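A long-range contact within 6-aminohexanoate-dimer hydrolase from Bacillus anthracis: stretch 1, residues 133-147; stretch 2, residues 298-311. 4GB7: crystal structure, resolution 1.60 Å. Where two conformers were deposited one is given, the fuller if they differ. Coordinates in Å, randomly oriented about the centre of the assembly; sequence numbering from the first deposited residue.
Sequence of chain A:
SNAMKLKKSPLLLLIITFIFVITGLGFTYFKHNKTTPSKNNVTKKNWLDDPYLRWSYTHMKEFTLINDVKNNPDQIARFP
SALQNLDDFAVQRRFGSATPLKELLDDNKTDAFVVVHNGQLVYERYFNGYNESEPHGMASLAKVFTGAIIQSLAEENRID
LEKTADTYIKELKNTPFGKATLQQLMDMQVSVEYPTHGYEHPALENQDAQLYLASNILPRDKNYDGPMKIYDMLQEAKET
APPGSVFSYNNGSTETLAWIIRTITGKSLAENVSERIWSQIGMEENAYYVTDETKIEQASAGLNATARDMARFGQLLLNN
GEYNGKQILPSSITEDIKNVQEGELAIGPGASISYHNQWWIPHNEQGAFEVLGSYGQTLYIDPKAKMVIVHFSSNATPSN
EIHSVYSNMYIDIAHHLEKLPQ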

ATOM      1  N   SER A 133      -7.542  -0.669  17.209  1.00 17.20           N
ATOM      2  CA  SER A 133      -7.457  -2.140  17.019  0.60 20.10           C
ATOM      3  C   SER A 133      -8.295  -2.658  15.841  1.00 19.50           C
ATOM      4  O   SER A 133      -8.320  -3.868  15.587  1.00 20.39           O
ATOM      5  CB  SER A 133      -7.841  -2.875  18.315  0.60 21.21           C
ATOM      6  OG  SER A 133      -6.921  -2.611  19.378  0.60 21.43           O
ATOM      7  N   GLU A 134      -8.960  -1.756  15.125  1.00 17.93           N
ATOM      8  CA  GLU A 134      -9.808  -2.134  13.970  1.00 17.80           C
ATOM      9  C   GLU A 134      -9.057  -1.880  12.686  1.00 17.32           C
ATOM     10  O   GLU A 134      -8.449  -0.853  12.516  1.00 18.81           O
ATOM     11  CB  GLU A 134     -11.122  -1.387  13.945  1.00 21.69           C
ATOM     12  CG  GLU A 134     -12.077  -1.786  15.063  1.00 24.92           C
ATOM     13  CD  GLU A 134     -12.641  -3.208  14.944  1.00 32.07           C
ATOM     14  OE1 GLU A 134     -12.799  -3.770  13.842  1.00 29.78           O
ATOM     15  OE2 GLU A 134     -12.913  -3.817  15.978  1.00 37.32           O
ATOM     16  N   PRO A 135      -9.053  -2.847  11.774  1.00 17.72           N
ATOM     17  CA  PRO A 135      -8.311  -2.574  10.551  1.00 19.01           C
ATOM     18  C   PRO A 135      -8.802  -1.345   9.762  1.00 16.96           C
ATOM     19  O   PRO A 135     -10.013  -1.097   9.652  1.00 17.86           O
ATOM     20  CB  PRO A 135      -8.486  -3.880   9.769  1.00 19.01           C
ATOM     21  CG  PRO A 135      -8.656  -4.925  10.839  1.00 18.95           C
ATOM     22  CD  PRO A 135      -9.493  -4.254  11.871  1.00 19.64           C
ATOM     23  N   HIS A 136      -7.878  -0.653   9.117  1.00 16.56           N
ATOM     24  CA  HIS A 136      -8.140   0.537   8.309  1.00 15.82           C
ATOM     25  C   HIS A 136      -7.855   0.243   6.877  1.00 15.18           C
ATOM     26  O   HIS A 136      -6.975  -0.556   6.570  1.00 16.73           O
ATOM     27  CB  HIS A 136      -7.141   1.604   8.773  1.00 15.72           C
ATOM     28  CG  HIS A 136      -7.480   3.009   8.325  1.00 13.99           C
ATOM     29  ND1 HIS A 136      -7.283   3.452   7.071  1.00 15.25           N
ATOM     30  CD2 HIS A 136      -8.011   4.077   9.052  1.00 14.71           C
ATOM     31  CE1 HIS A 136      -7.664   4.753   6.998  1.00 14.65           C
ATOM     32  NE2 HIS A 136      -8.136   5.126   8.208  1.00 15.53           N
ATOM     33  N   GLY A 137      -8.578   0.871   5.961  1.00 17.47           N
ATOM     34  CA  GLY A 137      -8.203   0.819   4.536  1.00 16.47           C
ATOM     35  C   GLY A 137      -6.816   1.389   4.305  1.00 14.96           C
ATOM     36  O   GLY A 137      -6.393   2.284   4.971  1.00 16.90           O
HETATM   37  N   MSE A 138      -6.069   0.798   3.390  1.00 17.14           N
HETATM   38  CA  MSE A 138      -4.717   1.266   3.115  1.00 17.40           C
HETATM   39  C   MSE A 138      -4.423   1.512   1.619  1.00 19.41           C
HETATM   40  O   MSE A 138      -3.294   1.832   1.270  1.00 17.41           O
HETATM   41  CB  MSE A 138      -3.712   0.237   3.658  1.00 17.20           C
HETATM   42  CG  MSE A 138      -3.887  -0.061   5.100  1.00 20.93           C
HETATM   43 SE   MSE A 138      -2.413  -1.020   5.866  0.70 21.34          SE
HETATM   44  CE  MSE A 138      -2.250  -2.504   4.736  1.00 21.55           C
ATOM     45  N   ALA A 139      -5.430   1.365   0.762  1.00 18.20           N
ATOM     46  CA  ALA A 139      -5.293   1.632  -0.653  1.00 19.52           C
ATOM     47  C   ALA A 139      -4.041   0.901  -1.154  1.00 18.32           C
ATOM     48  O   ALA A 139      -3.897  -0.269  -0.870  1.00 19.31           O
ATOM     49  CB  ALA A 139      -5.261   3.133  -0.940  1.00 19.76           C
ATOM     50  N   SER A 140      -3.114   1.570  -1.822  1.00 17.69           N
ATOM     51  CA  SER A 140      -1.992   0.888  -2.497  1.00 17.83           C
ATOM     52  C   SER A 140      -0.865   0.417  -1.559  1.00 16.43           C
ATOM     53  O   SER A 140       0.076  -0.194  -2.019  1.00 16.66           O
ATOM     54  CB  SER A 140      -1.385   1.796  -3.597  1.00 18.22           C
ATOM     55  OG  SER A 140      -2.240   1.936  -4.714  1.00 20.54           O
ATOM     56  N   LEU A 141      -0.965   0.644  -0.248  1.00 16.05           N
ATOM     57  CA  LEU A 141      -0.005   0.044   0.682  1.00 16.08           C
ATOM     58  C   LEU A 141       0.024  -1.476   0.530  1.00 15.59           C
ATOM     59  O   LEU A 141       1.023  -2.060   0.790  1.00 18.22           O
ATOM     60  CB  LEU A 141      -0.263   0.399   2.123  1.00 18.37           C
ATOM     61  CG  LEU A 141       0.321   1.709   2.618  1.00 23.86           C
ATOM     62  CD1 LEU A 141       0.402   2.852   1.654  1.00 17.31           C
ATOM     63  CD2 LEU A 141      -0.248   2.100   3.972  1.00 17.25           C
ATOM     64  N   ALA A 142      -1.098  -2.094   0.133  1.00 16.70           N
ATOM     65  CA  ALA A 142      -1.136  -3.513  -0.151  1.00 15.74           C
ATOM     66  C   ALA A 142      -0.097  -3.994  -1.093  1.00 14.00           C
ATOM     67  O   ALA A 142       0.327  -5.192  -1.006  1.00 17.60           O
ATOM     68  CB  ALA A 142      -2.522  -3.887  -0.724  1.00 18.25           C
ATOM     69  N   LYS A 143       0.347  -3.146  -2.009  1.00 16.48           N
ATOM     70  CA  LYS A 143       1.173  -3.687  -3.111  1.00 16.64           C
ATOM     71  C   LYS A 143       2.482  -4.338  -2.652  1.00 16.64           C
ATOM     72  O   LYS A 143       2.980  -5.299  -3.270  1.00 17.44           O
ATOM     73  CB  LYS A 143       1.476  -2.566  -4.107  1.00 16.50           C
ATOM     74  CG  LYS A 143       0.250  -2.080  -4.844  1.00 16.54           C
ATOM     75  CD  LYS A 143       0.556  -1.046  -5.900  1.00 17.84           C
ATOM     76  CE  LYS A 143      -0.632  -0.787  -6.842  1.00 19.14           C
ATOM     77  NZ  LYS A 143      -1.805  -0.072  -6.245  1.00 18.98           N
ATOM     78  N   VAL A 144       3.038  -3.816  -1.570  1.00 17.34           N
ATOM     79  CA  VAL A 144       4.329  -4.287  -1.063  1.00 18.10           C
ATOM     80  C   VAL A 144       4.252  -5.735  -0.542  1.00 16.71           C
ATOM     81  O   VAL A 144       5.233  -6.422  -0.544  1.00 17.98           O
ATOM     82  CB  VAL A 144       4.970  -3.325  -0.052  1.00 15.64           C
ATOM     83  CG1 VAL A 144       5.245  -1.978  -0.741  1.00 16.36           C
ATOM     84  CG2 VAL A 144       4.152  -3.178   1.245  1.00 15.40           C
ATOM     85  N   PHE A 145       3.073  -6.173  -0.149  1.00 15.69           N
ATOM     86  CA  PHE A 145       2.848  -7.562   0.298  1.00 14.52           C
ATOM     87  C   PHE A 145       2.904  -8.507  -0.857  1.00 16.91           C
ATOM     88  O   PHE A 145       3.538  -9.555  -0.735  1.00 19.50           O
ATOM     89  CB  PHE A 145       1.543  -7.642   1.085  1.00 17.20           C
ATOM     90  CG  PHE A 145       1.634  -6.914   2.405  1.00 18.34           C
ATOM     91  CD1 PHE A 145       2.126  -7.541   3.508  1.00 20.90           C
ATOM     92  CD2 PHE A 145       1.258  -5.605   2.496  1.00 16.61           C
ATOM     93  CE1 PHE A 145       2.277  -6.866   4.698  1.00 20.39           C
ATOM     94  CE2 PHE A 145       1.378  -4.919   3.663  1.00 18.60           C
ATOM     95  CZ  PHE A 145       1.886  -5.545   4.771  1.00 16.46           C
ATOM     96  N   THR A 146       2.223  -8.171  -1.960  1.00 16.30           N
ATOM     97  CA  THR A 146       2.365  -8.937  -3.193  1.00 17.94           C
ATOM     98  C   THR A 146       3.802  -8.954  -3.667  1.00 15.39           C
ATOM     99  O   THR A 146       4.341 -10.030  -4.011  1.00 17.35           O
ATOM    100  CB  THR A 146       1.407  -8.422  -4.279  1.00 17.41           C
ATOM    101  OG1 THR A 146       0.072  -8.764  -3.888  1.00 21.45           O
ATOM    102  CG2 THR A 146       1.695  -9.029  -5.665  1.00 19.90           C
ATOM    103  N   GLY A 147       4.457  -7.818  -3.667  1.00 18.41           N
ATOM    104  CA  GLY A 147       5.875  -7.736  -4.071  1.00 18.83           C
ATOM    105  C   GLY A 147       6.788  -8.636  -3.229  1.00 17.72           C
ATOM    106  O   GLY A 147       7.648  -9.351  -3.743  1.00 17.68           O
TER
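Stretch 2 298-311: QASAGLNATARDMA

Stretch 2 runs antiparallel to stretch 1: the register passes from Pro-135 opposite Ala-305 to Lys-143 beside Ser-300, so the loop of residues 298-302 meets the end of stretch 1 that turns into a helix, while the start of the 307-311 helix lies near Ser-133. Together the two segments bury 891 Å².

At the partly exposed beginning, Ser-133 O lies 3.4 Å from Thr-306 CG2. The methyl of Thr-306 makes this contact while its OG1 accepts from Asp-309 N at 3.3 Å, capping the helix; threonine can do both because it carries a methyl and a hydroxyl on one carbon. Pro-135, whose amide has no proton to give, packs through its ring instead, with its CB 3.8 Å from Asn-304 CB. Water 1 donates to Pro-135 O (3.0 Å) and Asn-304 OD1 (2.7 Å), tying the two residues together.

His-136 is extended and pairs with Ala-305 in a short antiparallel bridge: His-136 N donates to Ala-305 O at 2.9 Å, nearly straight, and Ala-305 N returns a bond to His-136 O at 3.2 Å. The imidazole leads away from stretch 2, and its ND1 donates to Gly-137 O at 2.6 Å. Beyond Gly-137 the regular pairing gives out although the backbones stay close, and Met-138 N makes only a weak 3.4 Å bond to Leu-303 O.

Met-138, here selenomethionine, points toward stretch 2, and its long, flexible side chain reaches several apolar partners: CE is 3.7 Å from Leu-303 CD2, while SE lies 4.0 Å from Ala-305 CB and 3.3 Å from Met-310 CG. Ala-139, with positive phi, turns its CB away and leaves the backbones to meet: its O is 3.2 Å from Ala-301 CA in a CA-H...O contact.

Ala-142 faces stretch 2 with a methyl small enough for a close fit, its CB 3.3 Å from Ala-299 O and 3.8 Å from Leu-303 CB. Lys-143 starts out sideways, but its long chain brings NZ to Ser-300 O at 2.9 Å; the same NZ donates to Ser-140 OG at 2.6 Å, so the buried amine is well supplied with acceptors.

In the helix, Phe-145 offers a broad apolar surface. Leu-303 CD2 sits over one ring face, 3.5 Å from Phe-145 CD2, and Met-310 SE lies at the edge, 3.8 Å from Phe-145 CZ. One turn from Ala-142, Thr-146 OG1 donates to water 4 at 2.8 Å, and this water donates to Ala-142 O and Ala-299 O, both at 2.7 Å.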

ATOM      1  N   GLN A 298      -8.445  -7.912  -3.958  1.00 16.28           N
ATOM      2  CA  GLN A 298      -7.798  -6.742  -4.553  1.00 16.23           C
ATOM      3  C   GLN A 298      -6.384  -6.669  -4.008  1.00 18.57           C
ATOM      4  O   GLN A 298      -6.161  -5.997  -3.007  1.00 18.97           O
ATOM      5  CB  GLN A 298      -8.493  -5.438  -4.125  1.00 18.50           C
ATOM      6  CG  GLN A 298      -9.886  -5.287  -4.635  1.00 19.52           C
ATOM      7  CD  GLN A 298     -10.537  -4.045  -4.097  1.00 21.38           C
ATOM      8  OE1 GLN A 298      -9.988  -3.374  -3.216  1.00 27.01           O
ATOM      9  NE2 GLN A 298     -11.716  -3.755  -4.587  1.00 25.25           N
ATOM     10  N   ALA A 299      -5.447  -7.329  -4.675  1.00 17.21           N
ATOM     11  CA  ALA A 299      -4.068  -7.307  -4.267  1.00 17.30           C
ATOM     12  C   ALA A 299      -3.451  -5.904  -4.281  1.00 16.08           C
ATOM     13  O   ALA A 299      -2.487  -5.625  -3.559  1.00 18.82           O
ATOM     14  CB  ALA A 299      -3.242  -8.239  -5.182  1.00 19.37           C
ATOM     15  N   SER A 300      -4.006  -5.035  -5.129  1.00 17.94           N
ATOM     16  CA  SER A 300      -3.412  -3.736  -5.421  1.00 15.84           C
ATOM     17  C   SER A 300      -3.913  -2.697  -4.470  1.00 17.81           C
ATOM     18  O   SER A 300      -3.292  -1.664  -4.348  1.00 19.33           O
ATOM     19  CB  SER A 300      -3.715  -3.297  -6.866  1.00 18.63           C
ATOM     20  OG  SER A 300      -5.108  -3.167  -7.068  1.00 20.10           O
ATOM     21  N   ALA A 301      -5.017  -2.970  -3.778  1.00 15.10           N
ATOM     22  CA  ALA A 301      -5.676  -1.856  -3.044  1.00 16.96           C
ATOM     23  C   ALA A 301      -6.557  -2.242  -1.863  1.00 16.30           C
ATOM     24  O   ALA A 301      -7.153  -1.351  -1.201  1.00 17.88           O
ATOM     25  CB  ALA A 301      -6.515  -1.076  -4.042  1.00 21.46           C
ATOM     26  N   GLY A 302      -6.687  -3.539  -1.589  1.00 19.19           N
ATOM     27  CA  GLY A 302      -7.738  -4.009  -0.672  1.00 19.35           C
ATOM     28  C   GLY A 302      -7.378  -4.502   0.723  1.00 15.76           C
ATOM     29  O   GLY A 302      -8.240  -5.020   1.440  1.00 16.26           O
ATOM     30  N   LEU A 303      -6.114  -4.371   1.114  1.00 17.65           N
ATOM     31  CA  LEU A 303      -5.664  -4.840   2.436  1.00 16.35           C
ATOM     32  C   LEU A 303      -6.014  -3.811   3.474  1.00 16.26           C
ATOM     33  O   LEU A 303      -5.806  -2.630   3.253  1.00 18.24           O
ATOM     34  CB  LEU A 303      -4.169  -5.137   2.444  1.00 18.02           C
ATOM     35  CG  LEU A 303      -3.598  -5.832   3.681  1.00 15.74           C
ATOM     36  CD1 LEU A 303      -4.242  -7.203   3.973  1.00 18.23           C
ATOM     37  CD2 LEU A 303      -2.092  -5.952   3.516  1.00 17.26           C
ATOM     38  N   ASN A 304      -6.574  -4.275   4.565  1.00 14.43           N
ATOM     39  CA  ASN A 304      -7.020  -3.496   5.733  1.00 14.92           C
ATOM     40  C   ASN A 304      -6.275  -4.066   6.946  1.00 16.61           C
ATOM     41  O   ASN A 304      -6.293  -5.294   7.182  1.00 16.73           O
ATOM     42  CB  ASN A 304      -8.505  -3.652   5.959  1.00 17.21           C
ATOM     43  CG  ASN A 304      -9.352  -2.904   4.933  1.00 15.10           C
ATOM     44  OD1 ASN A 304      -9.984  -1.875   5.271  1.00 18.39           O
ATOM     45  ND2 ASN A 304      -9.321  -3.347   3.684  1.00 17.49           N
ATOM     46  N   ALA A 305      -5.590  -3.197   7.694  1.00 15.74           N
ATOM     47  CA  ALA A 305      -4.746  -3.634   8.820  1.00 15.23           C
ATOM     48  C   ALA A 305      -4.719  -2.560   9.896  1.00 16.39           C
ATOM     49  O   ALA A 305      -5.100  -1.405   9.637  1.00 15.76           O
ATOM     50  CB  ALA A 305      -3.335  -3.954   8.361  1.00 18.64           C
ATOM     51  N   THR A 306      -4.269  -2.910  11.085  1.00 16.74           N
ATOM     52  CA  THR A 306      -4.093  -1.870  12.112  1.00 15.69           C
ATOM     53  C   THR A 306      -2.730  -1.161  11.958  1.00 15.39           C
ATOM     54  O   THR A 306      -1.797  -1.656  11.296  1.00 15.16           O
ATOM     55  CB  THR A 306      -4.189  -2.420  13.552  1.00 15.42           C
ATOM     56  OG1 THR A 306      -2.998  -3.153  13.847  1.00 16.42           O
ATOM     57  CG2 THR A 306      -5.464  -3.236  13.791  1.00 16.63           C
ATOM     58  N   ALA A 307      -2.634   0.039  12.504  1.00 14.80           N
ATOM     59  CA  ALA A 307      -1.460   0.884  12.331  1.00 14.91           C
ATOM     60  C   ALA A 307      -0.209   0.296  12.985  1.00 14.41           C
ATOM     61  O   ALA A 307       0.882   0.320  12.374  1.00 16.94           O
ATOM     62  CB  ALA A 307      -1.700   2.310  12.854  1.00 16.30           C
ATOM     63  N   ARG A 308      -0.353  -0.198  14.221  1.00 16.11           N
ATOM     64  CA  ARG A 308       0.766  -0.831  14.875  1.00 16.08           C
ATOM     65  C   ARG A 308       1.200  -2.085  14.127  1.00 15.32           C
ATOM     66  O   ARG A 308       2.376  -2.370  14.092  1.00 16.40           O
ATOM     67  CB  ARG A 308       0.469  -1.177  16.329  1.00 16.35           C
ATOM     68  CG  ARG A 308       0.511   0.068  17.194  1.00 16.58           C
ATOM     69  CD  ARG A 308       0.578  -0.233  18.695  1.00 18.63           C
ATOM     70  NE  ARG A 308      -0.544  -1.023  19.136  1.00 19.26           N
ATOM     71  CZ  ARG A 308      -1.719  -0.561  19.571  1.00 20.27           C
ATOM     72  NH1 ARG A 308      -2.658  -1.423  19.933  1.00 19.84           N
ATOM     73  NH2 ARG A 308      -1.977   0.744  19.668  1.00 19.67           N
ATOM     74  N   ASP A 309       0.251  -2.815  13.563  1.00 14.31           N
ATOM     75  CA  ASP A 309       0.626  -4.011  12.830  1.00 14.44           C
ATOM     76  C   ASP A 309       1.411  -3.639  11.573  1.00 16.65           C
ATOM     77  O   ASP A 309       2.392  -4.311  11.228  1.00 16.22           O
ATOM     78  CB  ASP A 309      -0.590  -4.901  12.506  1.00 16.63           C
ATOM     79  CG  ASP A 309      -1.058  -5.708  13.741  1.00 15.08           C
ATOM     80  OD1 ASP A 309      -0.267  -5.785  14.724  1.00 16.06           O
ATOM     81  OD2 ASP A 309      -2.140  -6.323  13.722  1.00 18.16           O
HETATM   82  N   MSE A 310       0.992  -2.606  10.880  1.00 15.31           N
HETATM   83  CA  MSE A 310       1.762  -2.108   9.744  0.60 16.00           C
HETATM   84  C   MSE A 310       3.133  -1.640  10.174  1.00 15.14           C
HETATM   85  O   MSE A 310       4.090  -1.840   9.464  1.00 19.20           O
HETATM   86  CB  MSE A 310       1.067  -0.986   9.023  0.60 17.40           C
HETATM   87  CG  MSE A 310      -0.073  -1.432   8.216  0.60 14.73           C
HETATM   88 SE   MSE A 310       0.445  -2.723   6.828  0.42 20.38          SE
HETATM   89  CE  MSE A 310       2.244  -2.127   6.435  0.60 17.66           C
ATOM     90  N   ALA A 311       3.246  -1.056  11.367  1.00 15.54           N
ATOM     91  CA  ALA A 311       4.537  -0.660  11.896  1.00 14.95           C
ATOM     92  C   ALA A 311       5.468  -1.849  12.149  1.00 16.82           C
ATOM     93  O   ALA A 311       6.674  -1.764  11.942  1.00 19.07           O
ATOM     94  CB  ALA A 311       4.344   0.140  13.155  1.00 15.55           C
TER
HETATM   95  O   HOH W   1     -11.449  -0.550   7.087  1.00 19.53           O
HETATM   96  O   HOH W   2      -7.578  -0.805   1.384  1.00 19.84           O
HETATM   97  O   HOH W   3      -4.409  -2.065   0.970  1.00 18.51           O
HETATM   98  O   HOH W   4      -1.208  -7.275  -1.851  1.00 18.10           O